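Local coordinates for protein glycoside hydrolase family 12 (Spirochaeta thermophila, PDB 5LU3) that serves as the type A, family 64 carbohydrate-binding module of a longer protein that is probably a cellulase, at residues D23-T27 and G66-I70. Residues are numbered along the deposited sequence; the frame is centred on the assembly and turned at random.
Sequences DDFST and GYWYI
An aromatic stack without cross-segment hydrogen bonds packs the calcium-binding loop 23-27, which follows strand 16-22, against the start of strand 68-74. Asp-23 and Tyr-67 set the register, their CA atoms 4.5 Å apart. Residues 68-70 are extended; Asp-23 and Asp-24 (psi 20° and 1°) turn the loop before Phe-25 (psi 148°). With both chi1 angles m, the Phe-25 ring lies face-to-face on the five-membered ring of Trp-68, centroids 4.1 Å apart, planes at 19°. Phe-25 CB sits 3.3 Å from the centroid of the Trp-68 six-membered ring, a CH-pi contact, while Thr-27 CG2 meets the indole edge at Trp-68 CH2 (3.7 Å). Asp-23 CB, 3.7 Å above the Tyr-67 ring centroid, makes a second CH-pi contact; Asp-23 OD1 and Asp-24 OD1 bind calcium, with Asp-7 also in this site. Trp-68 NE1 hydrogen-bonds Val-60 O. Backbone hydrogen bonding of Trp-68 with Thr-22 joins strands 68-74 and 16-22, while Ile-45 (strand 42-45) and Val-35 (strand 33-40) pack against Phe-25, between the two sheets of the beta-sandwich.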
# COMPACT_ATOMS: atom_id res chain seq x y z
N ASP A 23 -1.62 -0.20 -10.70
CA ASP A 23 -0.43 0.03 -11.51
C ASP A 23 0.07 1.47 -11.37
O ASP A 23 0.83 1.92 -12.23
CB ASP A 23 -0.62 -0.39 -12.97
CG ASP A 23 -1.61 0.47 -13.71
OD1 ASP A 23 -2.28 1.30 -13.08
OD2 ASP A 23 -1.72 0.33 -14.96
N ASP A 24 -0.32 2.17 -10.29
CA ASP A 24 -0.12 3.63 -10.21
C ASP A 24 1.09 4.04 -9.36
O ASP A 24 1.30 5.24 -9.18
CB ASP A 24 -1.36 4.30 -9.58
CG ASP A 24 -2.52 4.37 -10.46
OD1 ASP A 24 -2.41 4.16 -11.68
OD2 ASP A 24 -3.64 4.72 -9.94
N PHE A 25 1.85 3.09 -8.81
CA PHE A 25 3.00 3.50 -7.99
C PHE A 25 4.04 4.25 -8.81
O PHE A 25 4.28 3.93 -9.97
CB PHE A 25 3.71 2.31 -7.34
CG PHE A 25 3.11 1.81 -6.06
CD1 PHE A 25 1.78 1.90 -5.77
CD2 PHE A 25 3.95 1.26 -5.10
CE1 PHE A 25 1.27 1.42 -4.56
CE2 PHE A 25 3.47 0.79 -3.90
CZ PHE A 25 2.12 0.84 -3.63
N SER A 26 4.73 5.18 -8.16
CA SER A 26 5.89 5.82 -8.77
C SER A 26 6.98 4.77 -9.04
O SER A 26 7.29 3.95 -8.17
CB SER A 26 6.46 6.90 -7.83
OG SER A 26 7.44 7.64 -8.54
N THR A 27 7.54 4.80 -10.24
CA THR A 27 8.73 4.04 -10.57
C THR A 27 9.95 4.91 -10.78
O THR A 27 10.98 4.41 -11.21
CB THR A 27 8.50 3.22 -11.84
OG1 THR A 27 8.20 4.10 -12.93
CG2 THR A 27 7.36 2.24 -11.65
N GLY A 66 3.94 -5.41 -14.02
CA GLY A 66 3.88 -3.98 -13.77
C GLY A 66 2.88 -3.52 -12.71
O GLY A 66 2.65 -2.34 -12.56
N TYR A 67 2.26 -4.44 -12.00
CA TYR A 67 1.32 -4.12 -10.95
C TYR A 67 1.91 -4.30 -9.56
O TYR A 67 2.91 -4.96 -9.35
CB TYR A 67 0.05 -4.99 -11.08
CG TYR A 67 -0.99 -4.39 -11.99
CD1 TYR A 67 -0.85 -4.39 -13.37
CD2 TYR A 67 -2.13 -3.83 -11.47
CE1 TYR A 67 -1.83 -3.80 -14.18
CE2 TYR A 67 -3.09 -3.25 -12.24
CZ TYR A 67 -2.95 -3.22 -13.59
OH TYR A 67 -3.93 -2.62 -14.35
N TRP A 68 1.22 -3.67 -8.61
CA TRP A 68 1.49 -3.83 -7.19
C TRP A 68 0.28 -4.50 -6.56
O TRP A 68 -0.83 -3.97 -6.61
CB TRP A 68 1.81 -2.46 -6.53
CG TRP A 68 3.14 -1.92 -6.97
CD1 TRP A 68 4.32 -2.06 -6.34
CD2 TRP A 68 3.41 -1.17 -8.15
NE1 TRP A 68 5.32 -1.44 -7.03
CE2 TRP A 68 4.79 -0.89 -8.16
CE3 TRP A 68 2.62 -0.71 -9.19
CZ2 TRP A 68 5.39 -0.16 -9.20
CZ3 TRP A 68 3.22 0.02 -10.21
CH2 TRP A 68 4.59 0.28 -10.20
N TYR A 69 0.53 -5.67 -5.96
CA TYR A 69 -0.49 -6.51 -5.32
C TYR A 69 -0.35 -6.39 -3.81
O TYR A 69 0.69 -6.75 -3.25
CB TYR A 69 -0.28 -7.97 -5.77
CG TYR A 69 -0.57 -8.15 -7.24
CD1 TYR A 69 -1.86 -8.45 -7.68
CD2 TYR A 69 0.42 -8.03 -8.19
CE1 TYR A 69 -2.14 -8.59 -9.02
CE2 TYR A 69 0.13 -8.14 -9.56
CZ TYR A 69 -1.15 -8.45 -9.96
OH TYR A 69 -1.49 -8.59 -11.31
N ILE A 70 -1.39 -5.83 -3.19
CA ILE A 70 -1.36 -5.41 -1.79
C ILE A 70 -2.29 -6.27 -0.97
O ILE A 70 -3.47 -6.42 -1.32
CB ILE A 70 -1.81 -3.94 -1.70
CG1 ILE A 70 -0.95 -3.04 -2.60
CG2 ILE A 70 -1.78 -3.47 -0.25
CD1 ILE A 70 -1.74 -2.00 -3.32